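Local coordinates for protein cytosine deaminase (Klebsiella pneumoniae, PDB 4R85) that probably catalyses the hydrolytic deamination of 5-methylcytosine and cytosine at an iron-containing active site of the amidohydrolase fold, at residues A[7-12]-A[378-383]; A[209-214]-A[218-223]; A[223-228]-A[257-262]; A[324-329]-A[342-347]; A[358-361]-A[367-370]. All blocks are in the same frame, centred on the assembly; numbering follows the deposited sequence.

Contact 1: A[7-12]-A[378-383]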
# COMPACT_ATOMS: atom_id res chain seq x y z
N ARG A 7 -10.33 22.97 -8.26
CA ARG A 7 -8.88 23.13 -8.32
C ARG A 7 -8.35 22.37 -9.53
O ARG A 7 -8.91 21.35 -9.94
CB ARG A 7 -8.22 22.60 -7.05
CG ARG A 7 -8.70 23.28 -5.78
CD ARG A 7 -8.04 24.63 -5.59
NE ARG A 7 -6.60 24.50 -5.44
CZ ARG A 7 -5.97 24.32 -4.29
NH1 ARG A 7 -4.65 24.22 -4.27
NH2 ARG A 7 -6.67 24.24 -3.15
N LEU A 8 -7.26 22.87 -10.10
CA LEU A 8 -6.53 22.12 -11.11
C LEU A 8 -5.16 21.77 -10.53
O LEU A 8 -4.73 22.39 -9.56
CB LEU A 8 -6.40 22.92 -12.41
CG LEU A 8 -7.74 23.20 -13.09
CD1 LEU A 8 -7.53 24.10 -14.30
CD2 LEU A 8 -8.43 21.88 -13.51
N ARG A 9 -4.50 20.77 -11.10
CA ARG A 9 -3.27 20.26 -10.51
C ARG A 9 -2.15 21.30 -10.47
O ARG A 9 -1.88 21.98 -11.46
CB ARG A 9 -2.79 18.99 -11.24
CG ARG A 9 -3.64 17.77 -10.92
CD ARG A 9 -2.98 16.50 -11.44
NE ARG A 9 -1.62 16.39 -10.93
CZ ARG A 9 -0.56 16.07 -11.67
NH1 ARG A 9 -0.71 15.79 -12.97
NH2 ARG A 9 0.64 15.99 -11.11
N ARG A 10 -1.51 21.40 -9.31
CA ARG A 10 -0.35 22.27 -9.12
C ARG A 10 -0.63 23.74 -9.41
O ARG A 10 0.26 24.47 -9.86
CB ARG A 10 0.84 21.77 -9.94
CG ARG A 10 1.27 20.35 -9.58
CD ARG A 10 2.34 19.83 -10.53
NE ARG A 10 3.67 20.36 -10.22
CZ ARG A 10 4.77 20.05 -10.91
NH1 ARG A 10 4.70 19.21 -11.94
NH2 ARG A 10 5.93 20.58 -10.57
N GLN A 11 -1.86 24.17 -9.16
CA GLN A 11 -2.23 25.59 -9.26
C GLN A 11 -3.00 25.99 -8.01
O GLN A 11 -3.65 25.16 -7.38
CB GLN A 11 -3.06 25.86 -10.51
CG GLN A 11 -2.33 25.58 -11.80
CD GLN A 11 -3.07 26.13 -13.00
OE1 GLN A 11 -3.57 25.37 -13.84
NE2 GLN A 11 -3.13 27.45 -13.11
N GLU A 12 -2.93 27.27 -7.64
CA GLU A 12 -3.62 27.71 -6.43
C GLU A 12 -5.02 28.25 -6.71
O GLU A 12 -5.87 28.26 -5.82
CB GLU A 12 -2.78 28.73 -5.65
CG GLU A 12 -3.11 28.75 -4.16
CD GLU A 12 -2.44 29.90 -3.42
OE1 GLU A 12 -1.30 30.27 -3.78
OE2 GLU A 12 -3.06 30.44 -2.47
N GLU A 378 -7.70 18.25 -2.50
CA GLU A 378 -7.43 19.55 -3.13
C GLU A 378 -6.11 19.62 -3.90
O GLU A 378 -5.86 20.58 -4.62
CB GLU A 378 -7.48 20.68 -2.10
CG GLU A 378 -6.33 20.68 -1.11
CD GLU A 378 -6.65 19.92 0.16
OE1 GLU A 378 -7.20 18.79 0.06
OE2 GLU A 378 -6.37 20.45 1.25
N ASN A 379 -5.26 18.60 -3.74
CA ASN A 379 -3.98 18.55 -4.44
C ASN A 379 -3.44 17.11 -4.49
O ASN A 379 -4.07 16.22 -3.93
CB ASN A 379 -2.96 19.53 -3.83
CG ASN A 379 -2.65 19.25 -2.36
OD1 ASN A 379 -2.70 18.12 -1.91
ND2 ASN A 379 -2.31 20.30 -1.62
N ASP A 380 -2.30 16.91 -5.16
CA ASP A 380 -1.71 15.57 -5.34
C ASP A 380 -1.39 14.88 -4.01
O ASP A 380 -1.68 13.71 -3.82
CB ASP A 380 -0.41 15.64 -6.16
CG ASP A 380 -0.64 15.93 -7.63
OD1 ASP A 380 -1.57 16.70 -7.97
OD2 ASP A 380 0.15 15.42 -8.45
N TYR A 381 -0.76 15.63 -3.11
CA TYR A 381 -0.34 15.11 -1.81
C TYR A 381 -1.52 14.56 -1.01
O TYR A 381 -1.46 13.45 -0.49
CB TYR A 381 0.35 16.22 -1.02
CG TYR A 381 0.62 15.86 0.43
CD1 TYR A 381 1.68 15.04 0.77
CD2 TYR A 381 -0.19 16.35 1.45
CE1 TYR A 381 1.94 14.72 2.09
CE2 TYR A 381 0.05 16.03 2.77
CZ TYR A 381 1.13 15.22 3.08
OH TYR A 381 1.39 14.90 4.39
N GLU A 382 -2.58 15.36 -0.90
CA GLU A 382 -3.75 14.92 -0.16
C GLU A 382 -4.45 13.75 -0.85
O GLU A 382 -4.98 12.86 -0.19
CB GLU A 382 -4.71 16.09 0.06
CG GLU A 382 -4.17 17.08 1.07
CD GLU A 382 -4.06 16.47 2.47
OE1 GLU A 382 -5.01 15.78 2.89
OE2 GLU A 382 -3.02 16.66 3.13
N ALA A 383 -4.44 13.74 -2.18
CA ALA A 383 -5.06 12.65 -2.93
C ALA A 383 -4.45 11.30 -2.54
O ALA A 383 -5.18 10.36 -2.24
CB ALA A 383 -4.94 12.89 -4.44
O HOH W 1 -4.25 21.92 -6.62
O HOH W 2 -1.81 19.31 -7.15
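Arg9 and Asp380 carry the ionic part of this contact. The guanidinium approaches side-on and gives one nitrogen to each carboxylate oxygen: NE reaches Asp380 OD1 at 3.0 Å in a nearly straight bond (166°), and Arg9 NH2 reaches Asp380 OD2 at 2.8 Å. Both oxygens use syn lone pairs, but OD1 lies in the guanidinium plane whereas OD2 is tilted from it, in keeping with the 33° between the two flat groups. The bend at chi3 (54°) turns the arginine tip toward the carboxylate. Arg9 NH2 has a second acid in Asp346, and Asp380 OD2 also accepts from Leu345 N, so the pair belongs to a larger charged cluster.

Residues 8-11 form a type II turn in the connection between strands 2-7 and 14-20 of the small beta domain, while Asn379 is the N-cap of helix 380-386; its OD1 accepts from Glu382 N at 2.9 Å.

At the other end the carbonyl Glu378 O lies 3.7 Å above the plane of the Arg7 guanidinium, over its centre, with no hydrogen bond between the two.

Two waters bridge the segments. One lies within hydrogen-bonding distance of both Leu8 O and Glu378 O; the other accepts from Arg10 N and donates to Asp380 OD1 at 2.7 Å, giving that oxygen a partner besides Arg9.

Contact 2: A[209-214]-A[218-223]; sequences HCDEID and SRFLEV. With FE2 (Fe (II) ion), chain H; 17E (5-methylcytosine), chain G.
Asp211 takes hydrogen bonds from Ser218, Phe220 and Leu221 at the start of helix 220-231. Asp211 OD1 accepts from Leu221 N at 3.0 Å and Asp211 OD2 from Phe220 N at 3.1 Å, both through syn lone pairs. Ser218 OG donates to Asp211 OD2 from the anti side, at 2.6 Å and 21° out of the carboxylate plane. Three donors thus grip a buried acid and fix its rotation, and the start of the helix probably helps to stabilise its negative charge.

Packing contacts surround this group. Asp211 OD2 also meets the edge of the Phe220 ring at CD1, 3.3 Å away. Cys210 SG rests near Leu221 CB at 4.0 Å, and Ile213 CG2 touches Ser218.

Metal and ligand bonds occupy the other side of segment 209-214. His209 NE2 binds the iron at 2.3 Å, with His56, His58, His241 and Asp308 completing the site. Glu212, the centre of an inverse gamma turn, points away from the helix; with CG anti to the backbone N (chi1 -167°) and an extended chain, its OE1 accepts from N4 of 5-methylcytosine at 2.8 Å, while OE2 lies close to the ligand's N3.

The contact thus joins the C-terminal end of barrel strand 205-209 to the helix that follows it, with Leu221 packed on helix 250-263 and Phe220 on helix 185-202.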
# COMPACT_ATOMS: atom_id res chain seq x y z
N HIS A 209 6.69 -7.12 -22.20
CA HIS A 209 7.09 -7.61 -20.88
C HIS A 209 8.58 -7.85 -20.96
O HIS A 209 9.04 -8.85 -21.49
CB HIS A 209 6.37 -8.92 -20.54
CG HIS A 209 4.99 -8.72 -20.02
ND1 HIS A 209 3.97 -8.18 -20.78
CD2 HIS A 209 4.45 -8.97 -18.80
CE1 HIS A 209 2.87 -8.11 -20.06
NE2 HIS A 209 3.13 -8.59 -18.85
N CYS A 210 9.36 -6.92 -20.44
CA CYS A 210 10.73 -6.86 -20.92
C CYS A 210 11.75 -7.71 -20.15
O CYS A 210 12.35 -8.62 -20.70
CB CYS A 210 11.17 -5.41 -21.05
SG CYS A 210 12.61 -5.31 -22.05
N ASP A 211 11.95 -7.41 -18.88
CA ASP A 211 12.90 -8.19 -18.10
C ASP A 211 12.30 -8.43 -16.72
O ASP A 211 12.80 -7.91 -15.71
CB ASP A 211 14.25 -7.44 -18.00
CG ASP A 211 15.00 -7.38 -19.34
OD1 ASP A 211 15.15 -6.27 -19.90
OD2 ASP A 211 15.46 -8.44 -19.83
N GLU A 212 11.22 -9.20 -16.68
CA GLU A 212 10.46 -9.38 -15.44
C GLU A 212 11.07 -10.51 -14.63
O GLU A 212 10.47 -11.57 -14.44
CB GLU A 212 8.97 -9.63 -15.72
CG GLU A 212 8.10 -9.52 -14.45
CD GLU A 212 6.62 -9.80 -14.67
OE1 GLU A 212 5.84 -9.59 -13.70
OE2 GLU A 212 6.22 -10.22 -15.77
N ILE A 213 12.30 -10.30 -14.18
CA ILE A 213 13.07 -11.35 -13.53
C ILE A 213 14.19 -10.65 -12.77
O ILE A 213 14.54 -9.52 -13.11
CB ILE A 213 13.63 -12.35 -14.58
CG1 ILE A 213 14.23 -13.59 -13.91
CG2 ILE A 213 14.63 -11.67 -15.50
CD1 ILE A 213 14.62 -14.68 -14.92
N ASP A 214 14.72 -11.28 -11.72
CA ASP A 214 15.72 -10.62 -10.89
C ASP A 214 17.16 -10.85 -11.36
O ASP A 214 18.10 -10.42 -10.71
CB ASP A 214 15.56 -11.01 -9.42
CG ASP A 214 14.32 -10.39 -8.76
OD1 ASP A 214 13.66 -11.10 -7.98
OD2 ASP A 214 14.03 -9.20 -9.02
N SER A 218 19.64 -10.21 -17.38
CA SER A 218 18.50 -10.12 -18.29
C SER A 218 18.50 -8.71 -18.88
O SER A 218 18.05 -7.75 -18.23
CB SER A 218 17.19 -10.41 -17.56
OG SER A 218 16.13 -10.58 -18.48
N ARG A 219 19.01 -8.57 -20.09
CA ARG A 219 19.22 -7.24 -20.67
C ARG A 219 18.55 -7.09 -22.03
O ARG A 219 19.13 -6.55 -22.97
CB ARG A 219 20.73 -6.96 -20.78
CG ARG A 219 21.44 -6.84 -19.44
CD ARG A 219 22.96 -6.71 -19.62
NE ARG A 219 23.65 -6.53 -18.35
CZ ARG A 219 24.93 -6.15 -18.23
NH1 ARG A 219 25.49 -6.03 -17.03
NH2 ARG A 219 25.65 -5.92 -19.32
N PHE A 220 17.31 -7.55 -22.15
CA PHE A 220 16.60 -7.39 -23.41
C PHE A 220 16.12 -5.96 -23.62
O PHE A 220 15.85 -5.55 -24.74
CB PHE A 220 15.48 -8.43 -23.51
CG PHE A 220 16.02 -9.83 -23.51
CD1 PHE A 220 16.11 -10.56 -22.34
CD2 PHE A 220 16.55 -10.37 -24.68
CE1 PHE A 220 16.66 -11.83 -22.34
CE2 PHE A 220 17.09 -11.65 -24.68
CZ PHE A 220 17.16 -12.37 -23.51
N LEU A 221 16.05 -5.19 -22.53
CA LEU A 221 15.71 -3.78 -22.62
C LEU A 221 16.60 -3.03 -23.62
O LEU A 221 16.10 -2.24 -24.42
CB LEU A 221 15.81 -3.12 -21.23
CG LEU A 221 15.52 -1.62 -21.24
CD1 LEU A 221 14.12 -1.34 -21.78
CD2 LEU A 221 15.67 -1.07 -19.82
N GLU A 222 17.91 -3.29 -23.59
CA GLU A 222 18.82 -2.61 -24.54
C GLU A 222 18.49 -2.94 -25.99
O GLU A 222 18.61 -2.10 -26.86
CB GLU A 222 20.30 -2.92 -24.25
CG GLU A 222 20.72 -4.37 -24.54
CD GLU A 222 22.20 -4.64 -24.27
OE1 GLU A 222 22.80 -5.51 -24.96
OE2 GLU A 222 22.77 -4.00 -23.35
N VAL A 223 18.06 -4.18 -26.25
CA VAL A 223 17.72 -4.58 -27.61
C VAL A 223 16.47 -3.85 -28.07
O VAL A 223 16.40 -3.35 -29.19
CB VAL A 223 17.50 -6.10 -27.73
CG1 VAL A 223 17.22 -6.49 -29.18
CG2 VAL A 223 18.72 -6.83 -27.21
FE FE2 H . 2.03 -7.76 -16.95
N1 17E G . 2.24 -12.88 -17.14
C2 17E G . 3.48 -12.40 -17.01
O2 17E G . 4.48 -12.90 -17.80
N3 17E G . 3.76 -11.43 -16.14
C4 17E G . 2.80 -10.92 -15.35
N4 17E G . 3.12 -9.89 -14.41
C5 17E G . 1.49 -11.39 -15.45
C6 17E G . 1.24 -12.39 -16.38
CM5 17E G . 0.41 -10.83 -14.59

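Contact 3: A[223-228]-A[257-262]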
# COMPACT_ATOMS: atom_id res chain seq x y z
N VAL A 223 18.06 -4.18 -26.25
CA VAL A 223 17.72 -4.58 -27.61
C VAL A 223 16.47 -3.85 -28.07
O VAL A 223 16.40 -3.35 -29.19
CB VAL A 223 17.50 -6.10 -27.73
CG1 VAL A 223 17.22 -6.49 -29.18
CG2 VAL A 223 18.72 -6.83 -27.21
N LEU A 224 15.47 -3.80 -27.19
CA LEU A 224 14.22 -3.13 -27.50
C LEU A 224 14.42 -1.63 -27.73
O LEU A 224 13.91 -1.06 -28.71
CB LEU A 224 13.22 -3.37 -26.36
CG LEU A 224 11.86 -2.67 -26.48
CD1 LEU A 224 11.09 -3.20 -27.67
CD2 LEU A 224 11.04 -2.81 -25.20
N ALA A 225 15.16 -0.99 -26.83
CA ALA A 225 15.37 0.46 -26.93
C ALA A 225 16.17 0.79 -28.19
O ALA A 225 15.88 1.78 -28.87
CB ALA A 225 16.08 0.99 -25.67
N GLU A 226 17.17 -0.03 -28.51
CA GLU A 226 17.94 0.24 -29.72
C GLU A 226 17.11 0.08 -31.00
O GLU A 226 17.22 0.88 -31.92
CB GLU A 226 19.23 -0.59 -29.77
CG GLU A 226 20.05 -0.46 -31.07
CD GLU A 226 20.64 0.94 -31.34
OE1 GLU A 226 20.43 1.88 -30.55
OE2 GLU A 226 21.34 1.09 -32.37
N GLU A 227 16.26 -0.96 -31.06
CA GLU A 227 15.40 -1.11 -32.22
C GLU A 227 14.46 0.08 -32.34
O GLU A 227 14.23 0.60 -33.44
CB GLU A 227 14.60 -2.41 -32.14
CG GLU A 227 15.49 -3.64 -32.37
CD GLU A 227 16.31 -3.50 -33.65
OE1 GLU A 227 17.56 -3.64 -33.59
OE2 GLU A 227 15.71 -3.23 -34.72
N ALA A 228 13.90 0.52 -31.22
CA ALA A 228 13.00 1.65 -31.23
C ALA A 228 13.72 2.91 -31.74
O ALA A 228 13.16 3.69 -32.52
CB ALA A 228 12.43 1.89 -29.85
N PHE A 257 21.30 4.18 -19.61
CA PHE A 257 20.38 5.33 -19.54
C PHE A 257 20.55 6.30 -20.71
O PHE A 257 19.62 7.01 -21.09
CB PHE A 257 20.54 6.09 -18.22
CG PHE A 257 19.52 5.72 -17.18
CD1 PHE A 257 18.82 6.70 -16.50
CD2 PHE A 257 19.25 4.39 -16.90
CE1 PHE A 257 17.87 6.37 -15.56
CE2 PHE A 257 18.30 4.04 -15.95
CZ PHE A 257 17.61 5.04 -15.27
N ARG A 258 21.74 6.35 -21.29
CA ARG A 258 21.96 7.23 -22.43
C ARG A 258 21.13 6.76 -23.62
O ARG A 258 20.51 7.56 -24.31
CB ARG A 258 23.45 7.30 -22.75
CG ARG A 258 24.26 7.84 -21.57
CD ARG A 258 25.75 7.62 -21.75
NE ARG A 258 26.30 8.53 -22.75
CZ ARG A 258 26.67 9.78 -22.49
NH1 ARG A 258 27.17 10.54 -23.46
NH2 ARG A 258 26.52 10.28 -21.28
N LEU A 259 21.13 5.45 -23.86
CA LEU A 259 20.30 4.86 -24.90
C LEU A 259 18.82 5.02 -24.56
O LEU A 259 18.01 5.34 -25.43
CB LEU A 259 20.60 3.36 -25.03
CG LEU A 259 19.64 2.55 -25.90
CD1 LEU A 259 19.53 3.15 -27.31
CD2 LEU A 259 20.07 1.08 -25.97
N LEU A 260 18.47 4.81 -23.29
CA LEU A 260 17.07 4.85 -22.90
C LEU A 260 16.50 6.23 -23.19
O LEU A 260 15.40 6.35 -23.75
CB LEU A 260 16.88 4.48 -21.43
CG LEU A 260 17.24 3.05 -21.02
CD1 LEU A 260 16.81 2.79 -19.57
CD2 LEU A 260 16.59 2.02 -21.96
N LYS A 261 17.26 7.27 -22.84
CA LYS A 261 16.87 8.65 -23.13
C LYS A 261 16.76 8.91 -24.64
O LYS A 261 15.78 9.49 -25.10
CB LYS A 261 17.87 9.63 -22.52
CG LYS A 261 17.48 11.09 -22.72
CD LYS A 261 16.10 11.35 -22.13
CE LYS A 261 15.75 12.83 -22.15
NZ LYS A 261 14.31 13.03 -21.80
N ALA A 262 17.78 8.50 -25.39
CA ALA A 262 17.82 8.75 -26.82
C ALA A 262 16.69 8.00 -27.55
O ALA A 262 16.18 8.49 -28.56
CB ALA A 262 19.17 8.35 -27.39
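Ala225 and Leu259 form the close-packed centre; the axes of segments 223-228 and 257-262 approach to 9.1 Å and cross at 40°. The methyl Ala225 CB lies between two leucines of helix 250-263: Leu259 CG is 3.9 Å from it, and Leu260 CD2 is likewise 3.9 Å from Ala225 CB. Nearest backbones, at Ala225 and Leu260, have CA atoms 6.2 Å apart, a spacing that the short alanine side chain can accommodate. Leu259 has CG anti to its own N (chi1 169°) and splays its two methyls across the facing helix, with CD2 against the Ala225-Glu226 peptide region. Leu260 behaves differently, since its CB leaves in the direction away from the other helix and one methyl, CD2, comes back to the alanine.

Packing is thinner at the partly exposed side. There Glu226 crosses Leu259 at about a right angle, and the contact comes down to Glu226 OE1 lying 3.6 Å from Leu259 CD1. That oxygen has its polar partner in Arg229 of its own helix, which forms a salt bridge with it.

Both helices are outer elements of the TIM barrel, following strands 205-209 and 237-240, and Leu224 turns to the latter strand. With no hydrogen bond or charge pair between the two segments, the contact depends on shape and hydrophobic burial, while the acid at its margin is paired within its own helix.

Contact 4: A[324-329]-A[342-347]; sequences RILDAG and QRCLDF
Leu326 meets the segment 342-347 with its branched end. From helix 322-332 its CB is directed toward that segment but lies short of touching it, and CG, anti to the backbone N (chi1 177°), carries the branch across the gap. One methyl, Leu326 CD1, packs at 3.5 Å against the carbonyl Cys344 O and comes within 4.2 Å of Phe347 CB. The other, CD2, shares that carbonyl oxygen with CD1 and also meets a sulfur and a carbon: Cys344 SG at 4.1 Å from Leu326 CD2, and Leu345 CD2 at 3.8 Å from it. Leu345 starts out away from the helix, yet its tip returns, and the two leucines cross at about a right angle.

All four touching residues are buried. They join one outer helix of the amidohydrolase barrel to the short 3-10 turn at 344-347, which lies between helices 338-342 and 350-355; Phe305 of barrel strand 303-305 and Val384 of helix 380-386 also pack on Leu326.

The turn has internal bracing of its own. Arg343 grips Asp346 side-on, NE (2.9 Å) and NH1 (3.0 Å) both donating to Asp346 OD2; NE comes from above the carboxylate plane, whereas NH1 meets the anti lone pair of that oxygen. Phe347 CZ lies over a face of the same guanidinium, 3.5 Å above its plane. On helix 322-332, Arg324 and Asp327 form reciprocal salt bridges with Asp327 and Arg324 of the second subunit.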
# COMPACT_ATOMS: atom_id res chain seq x y z
N ARG A 324 -4.06 3.11 -4.88
CA ARG A 324 -3.40 2.18 -3.97
C ARG A 324 -2.04 1.82 -4.56
O ARG A 324 -1.05 1.71 -3.83
CB ARG A 324 -4.26 0.91 -3.78
CG ARG A 324 -3.81 0.02 -2.62
CD ARG A 324 -4.68 -1.25 -2.50
NE ARG A 324 -4.64 -2.02 -3.74
CZ ARG A 324 -3.85 -3.06 -3.96
NH1 ARG A 324 -3.03 -3.50 -3.00
NH2 ARG A 324 -3.87 -3.67 -5.14
N ILE A 325 -1.99 1.63 -5.88
CA ILE A 325 -0.75 1.32 -6.60
C ILE A 325 0.24 2.47 -6.52
O ILE A 325 1.45 2.28 -6.30
CB ILE A 325 -1.04 1.05 -8.09
CG1 ILE A 325 -2.04 -0.08 -8.25
CG2 ILE A 325 0.25 0.78 -8.86
CD1 ILE A 325 -1.93 -1.22 -7.27
N LEU A 326 -0.27 3.68 -6.73
CA LEU A 326 0.54 4.88 -6.61
C LEU A 326 1.19 4.93 -5.24
O LEU A 326 2.38 5.15 -5.13
CB LEU A 326 -0.30 6.13 -6.87
CG LEU A 326 0.41 7.48 -6.69
CD1 LEU A 326 1.60 7.57 -7.64
CD2 LEU A 326 -0.57 8.64 -6.93
N ASP A 327 0.40 4.73 -4.19
CA ASP A 327 0.92 4.73 -2.83
C ASP A 327 2.09 3.73 -2.70
O ASP A 327 3.19 4.08 -2.23
CB ASP A 327 -0.20 4.36 -1.86
CG ASP A 327 0.19 4.53 -0.41
OD1 ASP A 327 -0.10 3.61 0.39
OD2 ASP A 327 0.74 5.59 -0.05
N ALA A 328 1.85 2.51 -3.14
CA ALA A 328 2.85 1.45 -3.09
C ALA A 328 4.12 1.84 -3.83
O ALA A 328 5.23 1.67 -3.32
CB ALA A 328 2.29 0.16 -3.69
N GLY A 329 3.94 2.37 -5.03
CA GLY A 329 5.05 2.76 -5.87
C GLY A 329 5.90 3.83 -5.23
O GLY A 329 7.12 3.74 -5.23
N GLN A 342 4.13 16.49 -4.45
CA GLN A 342 3.40 17.58 -5.09
C GLN A 342 2.98 17.33 -6.54
O GLN A 342 2.10 18.01 -7.06
CB GLN A 342 4.19 18.89 -5.01
CG GLN A 342 4.11 19.56 -3.65
CD GLN A 342 4.27 21.07 -3.75
OE1 GLN A 342 3.52 21.83 -3.13
NE2 GLN A 342 5.25 21.50 -4.54
N ARG A 343 3.63 16.37 -7.20
CA ARG A 343 3.30 16.04 -8.60
C ARG A 343 3.09 14.54 -8.83
O ARG A 343 3.15 14.07 -9.97
CB ARG A 343 4.39 16.57 -9.56
CG ARG A 343 5.85 16.22 -9.20
CD ARG A 343 6.21 14.74 -9.39
NE ARG A 343 6.09 14.32 -10.78
CZ ARG A 343 7.10 13.82 -11.50
NH1 ARG A 343 6.91 13.49 -12.77
NH2 ARG A 343 8.29 13.66 -10.94
N CYS A 344 2.86 13.78 -7.76
CA CYS A 344 2.82 12.31 -7.88
C CYS A 344 1.67 11.80 -8.75
O CYS A 344 1.72 10.67 -9.25
CB CYS A 344 2.77 11.64 -6.51
SG CYS A 344 1.27 11.99 -5.55
N LEU A 345 0.64 12.61 -8.95
CA LEU A 345 -0.47 12.14 -9.79
C LEU A 345 -0.06 11.97 -11.27
O LEU A 345 -0.76 11.28 -12.03
CB LEU A 345 -1.71 13.03 -9.65
CG LEU A 345 -2.49 12.87 -8.33
CD1 LEU A 345 -3.70 13.80 -8.28
CD2 LEU A 345 -2.90 11.40 -8.10
N ASP A 346 1.05 12.59 -11.66
CA ASP A 346 1.64 12.37 -12.99
C ASP A 346 1.72 10.88 -13.35
O ASP A 346 1.51 10.49 -14.50
CB ASP A 346 3.07 12.91 -13.06
CG ASP A 346 3.15 14.43 -13.10
OD1 ASP A 346 2.12 15.12 -13.26
OD2 ASP A 346 4.30 14.93 -12.99
N PHE A 347 2.08 10.05 -12.37
CA PHE A 347 2.40 8.65 -12.63
C PHE A 347 1.19 7.76 -12.90
O PHE A 347 1.34 6.61 -13.31
CB PHE A 347 3.25 8.08 -11.49
CG PHE A 347 4.55 8.82 -11.31
CD1 PHE A 347 5.55 8.73 -12.27
CD2 PHE A 347 4.75 9.64 -10.21
CE1 PHE A 347 6.74 9.43 -12.12
CE2 PHE A 347 5.93 10.34 -10.06
CZ PHE A 347 6.93 10.23 -11.01

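Contact 5: A[358-361]-A[367-370]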
# COMPACT_ATOMS: atom_id res chain seq x y z
N LEU A 358 -2.23 8.80 -26.15
CA LEU A 358 -3.59 9.34 -26.26
C LEU A 358 -3.61 10.72 -26.91
O LEU A 358 -4.61 11.11 -27.51
CB LEU A 358 -4.25 9.38 -24.88
CG LEU A 358 -4.39 8.01 -24.21
CD1 LEU A 358 -5.07 8.15 -22.86
CD2 LEU A 358 -5.15 7.05 -25.13
N GLY A 359 -2.50 11.45 -26.77
CA GLY A 359 -2.36 12.77 -27.35
C GLY A 359 -3.50 13.70 -26.98
O GLY A 359 -3.86 13.83 -25.81
N ASP A 360 -4.09 14.34 -27.99
CA ASP A 360 -5.14 15.33 -27.75
C ASP A 360 -6.47 14.74 -27.32
O ASP A 360 -7.43 15.48 -27.09
CB ASP A 360 -5.32 16.23 -28.97
CG ASP A 360 -4.23 17.28 -29.07
OD1 ASP A 360 -3.45 17.41 -28.11
OD2 ASP A 360 -4.16 17.98 -30.11
N ASN A 361 -6.55 13.42 -27.19
CA ASN A 361 -7.76 12.80 -26.67
C ASN A 361 -7.74 12.70 -25.14
O ASN A 361 -8.63 12.11 -24.53
CB ASN A 361 -7.98 11.43 -27.30
CG ASN A 361 -8.36 11.53 -28.77
OD1 ASN A 361 -9.10 12.43 -29.17
ND2 ASN A 361 -7.86 10.60 -29.58
N GLY A 367 -11.14 22.26 -26.06
CA GLY A 367 -11.14 21.56 -27.34
C GLY A 367 -10.99 20.06 -27.21
O GLY A 367 -11.28 19.32 -28.14
N ARG A 368 -10.53 19.61 -26.04
CA ARG A 368 -10.33 18.17 -25.80
C ARG A 368 -11.61 17.52 -25.27
O ARG A 368 -12.51 18.22 -24.79
CB ARG A 368 -9.13 17.96 -24.86
CG ARG A 368 -7.86 18.58 -25.41
CD ARG A 368 -6.59 18.01 -24.80
NE ARG A 368 -5.42 18.73 -25.32
CZ ARG A 368 -4.18 18.58 -24.88
NH1 ARG A 368 -3.90 17.72 -23.91
NH2 ARG A 368 -3.20 19.31 -25.42
N PRO A 369 -11.70 16.18 -25.36
CA PRO A 369 -12.90 15.48 -24.89
C PRO A 369 -13.22 15.78 -23.43
O PRO A 369 -12.30 15.90 -22.60
CB PRO A 369 -12.52 14.00 -25.03
CG PRO A 369 -11.53 13.98 -26.12
CD PRO A 369 -10.74 15.25 -25.99
N ALA A 370 -14.50 15.92 -23.13
CA ALA A 370 -14.95 16.17 -21.76
C ALA A 370 -14.93 14.88 -20.95
O ALA A 370 -15.98 14.34 -20.58
CB ALA A 370 -16.34 16.79 -21.77
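Arg368, Asp360 and Pro369 contribute most of the buried surface of this contact. The arginine chain runs extended from CG to NE past the Asp360 backbone, bringing Arg368 CD to 3.5 Å from Asp360 O and its guanidinium under the carboxylate oxygen. The salt bridge is made over a face: Asp360 OD1 is 3.3 Å from Arg368 NH2 but stands 3.2 Å above the guanidinium plane, offset toward the rim. Since no N-H points at the oxygen, this is attraction between charges and not a hydrogen bond. The two planes are 31° apart. Arg368 finds its directed bond instead through NH1, which donates to Tyr362 O.

Pro369 supplies the apolar part. Its CG and CD lie against the main chain of 360-361, with CD at 3.5 Å from Asp360 O and Pro369 CG at 3.8 Å from Asn361 O. The ring carbons pack on these two carbonyl oxygens without a hydrogen bond.

In the 358-361 segment, Asn361 N bonds to Leu358 O at 3.0 Å, closing a tight turn, and Gly359 takes a positive phi (52°) that favours glycine.

Both segments belong to the exposed loop after helix 350-355, and Gly367 and Arg368 make backbone hydrogen bonds to Ile24 of strand 23-29; the contact therefore sits where the chain leaves the barrel for the small beta domain, a two-part layout common in the amidohydrolase superfamily.

Starting at the N terminus, contact 1 joins the turn after strand 2-7 to helix 380-386, closing a loop so long that the other four contacts fall within it. These follow one another in series and none cross. Contact 2 closes a short loop after barrel strand 205-209; contact 3 continues from it, sharing Val223 and helix 220-231, and reaches the next barrel helix. Contact 4 then ties helix 322-332 to the turn before helix 350-355, touching contact 1, about 13 Å away between centres. Contact 5 closes the last small loop, on the way to strand 372-375. Contacts 1 and 2 lie on opposite sides of the chain's centre, about 36 Å apart between centres.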